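Local coordinates for succinate-semialdehyde dehydrogenase (NAD(P)(+)) (Marinobacter aquaeolei, PDB 3RH9), which is an aldehyde dehydrogenase that probably oxidises succinate semialdehyde to succinate with NAD(+) or NADP(+), at residues A57-W68 with L202-V210; I70-E78 with F117-D128. All blocks are in the same frame, centred on the assembly; numbering follows the deposited sequence.

Contact 1 of 2, residues A57-W68 with L202-V210; sequences AGQSALRLTNPW and LPDGMVNLV
Trp68 and Pro203 meet ring against ring, where the chain beyond helix 48-61 turns back on the loop leading into strand 207-209. From CB of Trp68 the indole is placed beside the backbone N, with CG anti to the carbonyl carbon (chi1 -61°). On the five-membered ring, NE1 donates to Ala61 O at 3.3 Å; the bond is nearly straight and lies in the ring plane, which would help to fix the rotation of the indole and ties it to the Ala61 carbonyl. The selenium of Met206, a selenomethionine, approaches obliquely, 4.3 Å from Trp68 NE1, in a Met-aromatic contact. Farther out, the six-membered ring carries the proline: Trp68 CZ2 lies 3.6 Å from Pro203 CB, and Pro203 CG stands over the face, 3.7 Å from the ring centroid, a CH-pi contact. The guanidinium of Arg63 covers the opposite face, with Trp68 CZ2 above its centre, so the benzene half of the indole lies between a proline and a cation. Beside this, a type II turn from Pro203 to Met206 fits against the helix. Gly205 backs onto Ala57 and Ala61; its position and backbone angles leave no room for a CB, which would run into Ala57 O. Ala61 CB packs 3.6 Å from Gly205 C, and a CA-H...O contact of 3.3 Å joins Gly58 CA to Gly205 O. Helix 48-61 thus packs against the approach to strand 207-209, which bonds through Asn208 to Ile180 of strand 178-181 and through Leu209 to Tyr15. Helix 188-197 takes Val207, while Trp76 of helix 70-86 meets Trp68 edge-to-face.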
loop_
_atom_site.group_PDB
_atom_site.type_symbol
_atom_site.label_atom_id
_atom_site.label_comp_id
_atom_site.label_asym_id
_atom_site.label_seq_id
_atom_site.Cartn_x
_atom_site.Cartn_y
_atom_site.Cartn_z
ATOM N N ALA A 57 19.513 -4.489 16.415
ATOM C CA ALA A 57 20.034 -3.161 16.693
ATOM C C ALA A 57 18.961 -2.138 16.406
ATOM O O ALA A 57 18.676 -1.260 17.233
ATOM C CB ALA A 57 21.246 -2.879 15.847
ATOM N N GLY A 58 18.368 -2.260 15.226
ATOM C CA GLY A 58 17.330 -1.356 14.808
ATOM C C GLY A 58 16.175 -1.371 15.772
ATOM O O GLY A 58 15.617 -0.327 16.097
ATOM N N GLN A 59 15.816 -2.563 16.225
ATOM C CA GLN A 59 14.655 -2.734 17.097
ATOM C C GLN A 59 14.940 -2.018 18.395
ATOM O O GLN A 59 14.051 -1.515 19.061
ATOM C CB GLN A 59 14.372 -4.227 17.351
ATOM C CG GLN A 59 13.140 -4.500 18.193
ATOM C CD GLN A 59 11.852 -3.924 17.590
ATOM O OE1 GLN A 59 10.971 -3.475 18.316
ATOM N NE2 GLN A 59 11.742 -3.945 16.268
ATOM N N SER A 60 16.216 -1.959 18.720
ATOM C CA SER A 60 16.669 -1.426 19.989
ATOM C C SER A 60 16.712 0.103 19.906
ATOM O O SER A 60 16.724 0.790 20.918
ATOM C CB SER A 60 18.039 -2.037 20.316
ATOM O OG SER A 60 18.724 -1.281 21.281
ATOM N N ALA A 61 16.714 0.627 18.686
ATOM C CA ALA A 61 16.655 2.065 18.472
ATOM C C ALA A 61 15.221 2.547 18.310
ATOM O O ALA A 61 14.967 3.753 18.354
ATOM C CB ALA A 61 17.486 2.469 17.260
ATOM N N LEU A 62 14.291 1.611 18.118
ATOM C CA LEU A 62 12.882 1.962 17.907
ATOM C C LEU A 62 12.282 2.484 19.184
ATOM O O LEU A 62 12.210 1.765 20.172
ATOM C CB LEU A 62 12.062 0.756 17.466
ATOM C CG LEU A 62 10.607 1.118 17.146
ATOM C CD1 LEU A 62 10.565 1.968 15.892
ATOM C CD2 LEU A 62 9.740 -0.128 16.985
ATOM N N ARG A 63 11.832 3.725 19.187
ATOM C CA ARG A 63 11.263 4.234 20.422
ATOM C C ARG A 63 9.813 4.645 20.246
ATOM O O ARG A 63 9.511 5.760 19.812
ATOM C CB ARG A 63 12.108 5.365 20.961
ATOM C CG ARG A 63 13.493 4.930 21.273
ATOM C CD ARG A 63 14.050 5.864 22.257
ATOM N NE ARG A 63 15.440 5.588 22.558
ATOM C CZ ARG A 63 16.212 6.473 23.172
ATOM N NH1 ARG A 63 15.692 7.654 23.516
ATOM N NH2 ARG A 63 17.489 6.191 23.425
ATOM N N LEU A 64 8.918 3.713 20.567
ATOM C CA LEU A 64 7.504 3.927 20.339
ATOM C C LEU A 64 6.981 4.858 21.411
ATOM O O LEU A 64 6.491 5.952 21.137
ATOM C CB LEU A 64 6.747 2.594 20.310
ATOM C CG LEU A 64 6.999 1.810 19.007
ATOM C CD1 LEU A 64 6.088 0.590 18.853
ATOM C CD2 LEU A 64 6.876 2.741 17.786
ATOM N N THR A 65 7.163 4.432 22.647
ATOM C CA THR A 65 6.589 5.109 23.796
ATOM C C THR A 65 7.282 6.432 24.191
ATOM O O THR A 65 6.624 7.345 24.692
ATOM C CB THR A 65 6.517 4.144 24.972
ATOM O OG1 THR A 65 6.010 4.847 26.095
ATOM C CG2 THR A 65 7.875 3.595 25.291
ATOM N N ASN A 66 8.590 6.531 23.945
ATOM C CA ASN A 66 9.362 7.770 24.150
ATOM C C ASN A 66 10.096 8.209 22.874
ATOM O O ASN A 66 11.332 8.140 22.802
ATOM C CB ASN A 66 10.391 7.583 25.268
ATOM C CG ASN A 66 11.184 6.281 25.121
ATOM O OD1 ASN A 66 10.834 5.401 24.315
ATOM N ND2 ASN A 66 12.252 6.149 25.907
ATOM N N PRO A 67 9.334 8.663 21.859
ATOM C CA PRO A 67 9.882 8.935 20.518
ATOM C C PRO A 67 11.016 9.966 20.508
ATOM O O PRO A 67 11.103 10.815 21.401
ATOM C CB PRO A 67 8.665 9.466 19.754
ATOM C CG PRO A 67 7.720 9.927 20.844
ATOM C CD PRO A 67 7.883 8.911 21.906
ATOM N N TRP A 68 11.891 9.863 19.511
ATOM C CA TRP A 68 12.916 10.881 19.257
ATOM C C TRP A 68 12.219 12.151 18.824
ATOM O O TRP A 68 11.464 12.131 17.866
ATOM C CB TRP A 68 13.864 10.419 18.141
ATOM C CG TRP A 68 14.600 9.161 18.475
ATOM C CD1 TRP A 68 14.261 7.883 18.116
ATOM C CD2 TRP A 68 15.788 9.056 19.266
ATOM N NE1 TRP A 68 15.171 6.991 18.634
ATOM C CE2 TRP A 68 16.114 7.686 19.350
ATOM C CE3 TRP A 68 16.600 9.989 19.929
ATOM C CZ2 TRP A 68 17.224 7.229 20.052
ATOM C CZ3 TRP A 68 17.701 9.534 20.621
ATOM C CH2 TRP A 68 18.006 8.167 20.673
ATOM N N LEU A 202 24.260 9.978 14.981
ATOM C CA LEU A 202 22.975 9.308 14.916
ATOM C C LEU A 202 22.919 8.336 16.086
ATOM O O LEU A 202 23.963 7.863 16.541
ATOM C CB LEU A 202 22.845 8.543 13.599
ATOM C CG LEU A 202 22.345 9.317 12.373
ATOM C CD1 LEU A 202 22.715 10.801 12.432
ATOM C CD2 LEU A 202 22.849 8.679 11.072
ATOM N N PRO A 203 21.707 8.041 16.587
ATOM C CA PRO A 203 21.528 6.994 17.610
ATOM C C PRO A 203 22.036 5.619 17.148
ATOM O O PRO A 203 21.822 5.228 16.005
ATOM C CB PRO A 203 20.007 6.944 17.804
ATOM C CG PRO A 203 19.517 8.287 17.356
ATOM C CD PRO A 203 20.458 8.773 16.295
ATOM N N ASP A 204 22.698 4.893 18.037
ATOM C CA ASP A 204 23.134 3.540 17.730
ATOM C C ASP A 204 21.940 2.673 17.316
ATOM O O ASP A 204 21.042 2.419 18.112
ATOM C CB ASP A 204 23.854 2.908 18.934
ATOM C CG ASP A 204 25.326 3.303 19.031
ATOM O OD1 ASP A 204 25.774 4.138 18.216
ATOM O OD2 ASP A 204 26.041 2.782 19.924
ATOM N N GLY A 205 21.939 2.213 16.072
ATOM C CA GLY A 205 20.863 1.381 15.568
ATOM C C GLY A 205 19.915 2.058 14.586
ATOM O O GLY A 205 19.091 1.375 13.996
HETATM N N MSE A 206 19.999 3.377 14.402
HETATM C CA MSE A 206 19.069 4.046 13.488
HETATM C C MSE A 206 19.312 3.665 12.032
HETATM O O MSE A 206 18.371 3.555 11.239
HETATM C CB MSE A 206 19.126 5.557 13.629
HETATM C CG MSE A 206 18.312 6.082 14.769
HETATM SE SE MSE A 206 16.358 5.791 14.625
HETATM C CE MSE A 206 16.090 6.371 12.773
ATOM N N VAL A 207 20.579 3.473 11.682
ATOM C CA VAL A 207 20.934 2.996 10.356
ATOM C C VAL A 207 21.860 1.800 10.499
ATOM O O VAL A 207 22.662 1.740 11.419
ATOM C CB VAL A 207 21.611 4.078 9.532
ATOM C CG1 VAL A 207 20.734 5.307 9.469
ATOM C CG2 VAL A 207 22.935 4.426 10.142
ATOM N N ASN A 208 21.710 0.835 9.599
ATOM C CA ASN A 208 22.485 -0.403 9.608
ATOM C C ASN A 208 22.702 -0.883 8.178
ATOM O O ASN A 208 21.802 -0.792 7.344
ATOM C CB ASN A 208 21.777 -1.492 10.407
ATOM C CG ASN A 208 21.353 -1.023 11.776
ATOM O OD1 ASN A 208 20.260 -0.484 11.956
ATOM N ND2 ASN A 208 22.208 -1.240 12.757
ATOM N N LEU A 209 23.901 -1.390 7.911
ATOM C CA LEU A 209 24.298 -1.805 6.577
ATOM C C LEU A 209 24.616 -3.299 6.529
ATOM O O LEU A 209 25.429 -3.793 7.288
ATOM C CB LEU A 209 25.493 -0.969 6.114
ATOM C CG LEU A 209 26.155 -1.306 4.769
ATOM C CD1 LEU A 209 25.120 -1.476 3.652
ATOM C CD2 LEU A 209 27.216 -0.245 4.400
ATOM N N VAL A 210 23.944 -4.015 5.641
ATOM C CA VAL A 210 24.237 -5.417 5.418
ATOM C C VAL A 210 24.541 -5.636 3.935
ATOM O O VAL A 210 23.981 -4.956 3.083
ATOM C CB VAL A 210 23.073 -6.281 5.852
ATOM C CG1 VAL A 210 22.926 -6.220 7.362
ATOM C CG2 VAL A 210 21.814 -5.799 5.188
#

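Contact 2 of 2, residues I70-E78 with F117-D128; sequences IETRRKWLE and FDYCAKHISALD
Arg74 reaches Ala121 because its CG stands anti to the backbone N (chi1 170°) and the chain bends at chi3, turning the guanidinium across the groove between the two helices. NH2 of Arg74 donates to Ala121 O at 3.2 Å, nearly in line with the C=O bond though tilted from the guanidinium plane, and Arg74 NE adds a weak bond to the same oxygen. The other branch, Arg74 NH1, forms a salt bridge with Glu71 OE2 at 2.7 Å, one turn back on its own helix. Ile124 lays CG2 over one guanidinium face, 3.4 Å from Arg74 NH2. The cation sits close to the C-terminal part of helix 103-123, whose carbonyls would probably help to stabilise its charge. A leucine in place of Arg74 is likely to leave Ala121 O without its side-chain donors, Glu71 without its mate and Ile124 CG2 without the flat group it covers. Deeper in, Leu77 spreads over one turn of the partner: its CD2 meets the edge of the Phe117 ring, 3.7 Å from Phe117 CD2, CD1 packs on Cys120 CB, and its CB lies 4.0 Å from Ala121 CB. The axes of the short segments 70-78 and 117-123 approach to 8.5 Å, consistent with the small alanine between them. At the other end Ile70 and Ile124 slide past each other, with Ile70 CG1 3.8 Å from Ile124 CD1, while Ile70 CD1 comes up to Asp128 OD1. Leu172 of helix 162-174 touches both Leu77 and Phe117. With a signed crossing angle of -160°, this is antiparallel helix-helix packing in the N-terminal part of the aldehyde dehydrogenase fold, the two helices connected through the single helix 88-99.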
loop_
_atom_site.group_PDB
_atom_site.type_symbol
_atom_site.label_atom_id
_atom_site.label_comp_id
_atom_site.label_asym_id
_atom_site.label_seq_id
_atom_site.Cartn_x
_atom_site.Cartn_y
_atom_site.Cartn_z
ATOM N N ILE A 70 10.776 15.541 17.270
ATOM C CA ILE A 70 10.775 15.951 15.863
ATOM C C ILE A 70 11.941 16.865 15.466
ATOM O O ILE A 70 12.385 16.826 14.322
ATOM C CB ILE A 70 9.456 16.618 15.463
ATOM C CG1 ILE A 70 9.399 16.821 13.950
ATOM C CG2 ILE A 70 9.305 17.947 16.151
ATOM C CD1 ILE A 70 7.992 16.851 13.392
ATOM N N GLU A 71 12.440 17.672 16.403
ATOM C CA GLU A 71 13.615 18.526 16.147
ATOM C C GLU A 71 14.903 17.727 16.107
ATOM O O GLU A 71 15.837 18.081 15.377
ATOM C CB GLU A 71 13.743 19.643 17.186
ATOM C CG GLU A 71 12.691 20.720 17.030
ATOM C CD GLU A 71 12.572 21.215 15.592
ATOM O OE1 GLU A 71 13.623 21.506 14.972
ATOM O OE2 GLU A 71 11.430 21.321 15.090
ATOM N N THR A 72 14.965 16.661 16.898
ATOM C CA THR A 72 16.125 15.791 16.840
ATOM C C THR A 72 16.214 15.159 15.456
ATOM O O THR A 72 17.255 15.220 14.809
ATOM C CB THR A 72 16.099 14.697 17.919
ATOM O OG1 THR A 72 16.304 15.289 19.203
ATOM C CG2 THR A 72 17.202 13.697 17.681
ATOM N N ARG A 73 15.117 14.553 15.009
ATOM C CA ARG A 73 15.068 13.913 13.698
ATOM C C ARG A 73 15.374 14.917 12.591
ATOM O O ARG A 73 16.075 14.615 11.628
ATOM C CB ARG A 73 13.696 13.300 13.458
ATOM C CG ARG A 73 13.447 11.985 14.167
ATOM C CD ARG A 73 12.039 11.498 13.864
ATOM N NE ARG A 73 11.135 11.990 14.894
ATOM C CZ ARG A 73 9.842 12.251 14.732
ATOM N NH1 ARG A 73 9.244 12.080 13.552
ATOM N NH2 ARG A 73 9.141 12.693 15.772
ATOM N N ARG A 74 14.843 16.125 12.743
ATOM C CA ARG A 74 15.084 17.218 11.804
ATOM C C ARG A 74 16.578 17.522 11.646
ATOM O O ARG A 74 17.055 17.766 10.542
ATOM C CB ARG A 74 14.307 18.446 12.276
ATOM C CG ARG A 74 14.595 19.741 11.582
ATOM C CD ARG A 74 13.577 20.759 12.056
ATOM N NE ARG A 74 12.564 20.937 11.039
ATOM C CZ ARG A 74 11.269 21.103 11.270
ATOM N NH1 ARG A 74 10.789 21.111 12.507
ATOM N NH2 ARG A 74 10.452 21.241 10.238
ATOM N N LYS A 75 17.308 17.477 12.753
ATOM C CA LYS A 75 18.742 17.734 12.754
ATOM C C LYS A 75 19.525 16.639 12.017
ATOM O O LYS A 75 20.485 16.944 11.295
ATOM C CB LYS A 75 19.254 17.897 14.196
ATOM C CG LYS A 75 20.683 18.405 14.313
ATOM C CD LYS A 75 20.872 19.687 13.487
ATOM C CE LYS A 75 21.984 20.595 14.038
ATOM N NZ LYS A 75 23.297 19.890 14.145
ATOM N N TRP A 76 19.123 15.378 12.202
ATOM C CA TRP A 76 19.734 14.259 11.470
ATOM C C TRP A 76 19.662 14.479 9.957
ATOM O O TRP A 76 20.664 14.404 9.249
ATOM C CB TRP A 76 18.998 12.954 11.743
ATOM C CG TRP A 76 18.905 12.533 13.149
ATOM C CD1 TRP A 76 19.694 12.927 14.168
ATOM C CD2 TRP A 76 17.985 11.571 13.693
ATOM N NE1 TRP A 76 19.316 12.300 15.326
ATOM C CE2 TRP A 76 18.269 11.458 15.062
ATOM C CE3 TRP A 76 16.944 10.801 13.151
ATOM C CZ2 TRP A 76 17.548 10.603 15.911
ATOM C CZ3 TRP A 76 16.229 9.950 13.993
ATOM C CH2 TRP A 76 16.537 9.857 15.355
ATOM N N LEU A 77 18.444 14.701 9.468
ATOM C CA LEU A 77 18.207 14.929 8.053
ATOM C C LEU A 77 19.092 16.064 7.580
ATOM O O LEU A 77 19.798 15.939 6.575
ATOM C CB LEU A 77 16.729 15.259 7.800
ATOM C CG LEU A 77 15.728 14.186 8.253
ATOM C CD1 LEU A 77 14.294 14.671 8.249
ATOM C CD2 LEU A 77 15.883 12.963 7.380
ATOM N N GLU A 78 19.064 17.168 8.323
ATOM C CA GLU A 78 19.832 18.357 7.953
ATOM C C GLU A 78 21.327 18.066 7.882
ATOM O O GLU A 78 21.994 18.452 6.915
ATOM C CB GLU A 78 19.550 19.505 8.915
ATOM C CG GLU A 78 18.342 20.346 8.534
ATOM C CD GLU A 78 17.797 21.162 9.706
ATOM O OE1 GLU A 78 18.406 21.151 10.809
ATOM O OE2 GLU A 78 16.744 21.810 9.520
ATOM N N PHE A 117 16.767 14.674 1.538
ATOM C CA PHE A 117 16.989 14.949 2.937
ATOM C C PHE A 117 16.595 16.376 3.261
ATOM O O PHE A 117 16.000 16.649 4.299
ATOM C CB PHE A 117 18.438 14.648 3.291
ATOM C CG PHE A 117 18.704 13.188 3.448
ATOM C CD1 PHE A 117 19.299 12.473 2.441
ATOM C CD2 PHE A 117 18.314 12.521 4.598
ATOM C CE1 PHE A 117 19.531 11.120 2.592
ATOM C CE2 PHE A 117 18.534 11.178 4.749
ATOM C CZ PHE A 117 19.145 10.474 3.754
ATOM N N ASP A 118 16.909 17.288 2.357
ATOM C CA ASP A 118 16.531 18.666 2.564
ATOM C C ASP A 118 15.022 18.753 2.600
ATOM O O ASP A 118 14.444 19.402 3.462
ATOM C CB ASP A 118 17.076 19.575 1.458
ATOM C CG ASP A 118 16.866 21.050 1.771
ATOM O OD1 ASP A 118 17.214 21.497 2.892
ATOM O OD2 ASP A 118 16.337 21.767 0.905
ATOM N N TYR A 119 14.377 18.085 1.660
ATOM C CA TYR A 119 12.955 18.255 1.522
ATOM C C TYR A 119 12.245 17.658 2.729
ATOM O O TYR A 119 11.249 18.198 3.207
ATOM C CB TYR A 119 12.451 17.654 0.223
ATOM C CG TYR A 119 10.960 17.686 0.163
ATOM C CD1 TYR A 119 10.211 16.633 0.671
ATOM C CD2 TYR A 119 10.289 18.789 -0.366
ATOM C CE1 TYR A 119 8.836 16.670 0.640
ATOM C CE2 TYR A 119 8.900 18.830 -0.404
ATOM C CZ TYR A 119 8.187 17.767 0.106
ATOM O OH TYR A 119 6.819 17.785 0.075
ATOM N N CYS A 120 12.777 16.556 3.239
ATOM C CA CYS A 120 12.194 15.915 4.412
ATOM C C CYS A 120 12.404 16.693 5.700
ATOM O O CYS A 120 11.576 16.638 6.606
ATOM C CB CYS A 120 12.723 14.495 4.562
ATOM S SG CYS A 120 11.824 13.344 3.539
ATOM N N ALA A 121 13.513 17.411 5.791
ATOM C CA ALA A 121 13.725 18.287 6.935
ATOM C C ALA A 121 12.707 19.436 6.910
ATOM O O ALA A 121 12.071 19.742 7.921
ATOM C CB ALA A 121 15.147 18.809 6.958
ATOM N N LYS A 122 12.537 20.060 5.751
ATOM C CA LYS A 122 11.575 21.143 5.657
ATOM C C LYS A 122 10.160 20.681 5.935
ATOM O O LYS A 122 9.382 21.414 6.523
ATOM C CB LYS A 122 11.644 21.841 4.304
ATOM C CG LYS A 122 12.927 22.630 4.118
ATOM C CD LYS A 122 13.134 23.052 2.667
ATOM C CE LYS A 122 14.510 23.698 2.495
ATOM N NZ LYS A 122 14.657 24.256 1.122
ATOM N N HIS A 123 9.819 19.463 5.550
ATOM C CA HIS A 123 8.416 19.037 5.647
ATOM C C HIS A 123 8.094 17.985 6.705
ATOM O O HIS A 123 6.975 17.490 6.767
ATOM C CB HIS A 123 7.918 18.577 4.286
ATOM C CG HIS A 123 8.003 19.638 3.238
ATOM N ND1 HIS A 123 6.970 20.510 2.983
ATOM C CD2 HIS A 123 9.012 19.990 2.409
ATOM C CE1 HIS A 123 7.327 21.339 2.017
ATOM N NE2 HIS A 123 8.559 21.045 1.651
ATOM N N ILE A 124 9.068 17.659 7.541
ATOM C CA ILE A 124 8.876 16.672 8.586
ATOM C C ILE A 124 7.622 16.964 9.437
ATOM O O ILE A 124 7.019 16.048 10.021
ATOM C CB ILE A 124 10.136 16.580 9.470
ATOM C CG1 ILE A 124 10.048 15.397 10.428
ATOM C CG2 ILE A 124 10.363 17.886 10.231
ATOM C CD1 ILE A 124 11.363 15.105 11.142
ATOM N N SER A 125 7.219 18.231 9.502
ATOM C CA SER A 125 6.089 18.613 10.353
ATOM C C SER A 125 4.786 18.014 9.862
ATOM O O SER A 125 3.795 17.959 10.598
ATOM C CB SER A 125 5.964 20.131 10.478
ATOM O OG SER A 125 6.686 20.582 11.613
ATOM N N ALA A 126 4.809 17.550 8.616
ATOM C CA ALA A 126 3.658 16.908 8.003
ATOM C C ALA A 126 3.163 15.683 8.789
ATOM O O ALA A 126 1.995 15.326 8.693
ATOM C CB ALA A 126 3.992 16.529 6.582
ATOM N N LEU A 127 4.044 15.051 9.566
ATOM C CA LEU A 127 3.705 13.826 10.298
ATOM C C LEU A 127 3.202 14.096 11.715
ATOM O O LEU A 127 3.053 13.170 12.524
ATOM C CB LEU A 127 4.902 12.869 10.350
ATOM C CG LEU A 127 5.359 12.359 8.983
ATOM C CD1 LEU A 127 6.709 11.652 9.059
ATOM C CD2 LEU A 127 4.293 11.463 8.381
ATOM N N ASP A 128 2.943 15.365 12.014
ATOM C CA ASP A 128 2.405 15.741 13.324
ATOM C C ASP A 128 1.032 15.130 13.517
ATOM O O ASP A 128 0.209 15.153 12.603
ATOM C CB ASP A 128 2.305 17.270 13.446
ATOM C CG ASP A 128 3.651 17.928 13.699
ATOM O OD1 ASP A 128 4.644 17.196 13.940
ATOM O OD2 ASP A 128 3.712 19.179 13.657
#

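Overall arrangement
Helix 48-61 and the turn after it open contact 1, and helix 70-86 follows almost at once to open contact 2. The chain then runs through helix 88-99 and returns along helix 103-123, closing the shorter loop at 117-128. Only after strands 151-154 and 178-181, with helices 162-174 and 188-197 between and beyond them, does 202-210 close the longer loop; contact 2 lies wholly within it. The two centres are about 16 Å apart, and they adjoin: Trp68 O probably accepts a hydrogen bond from Arg73 NE, and Trp76 packs on Pro203 and Met206. Together they tie the early helices to each other and to the sheet that holds strands 207-209 and 178-181.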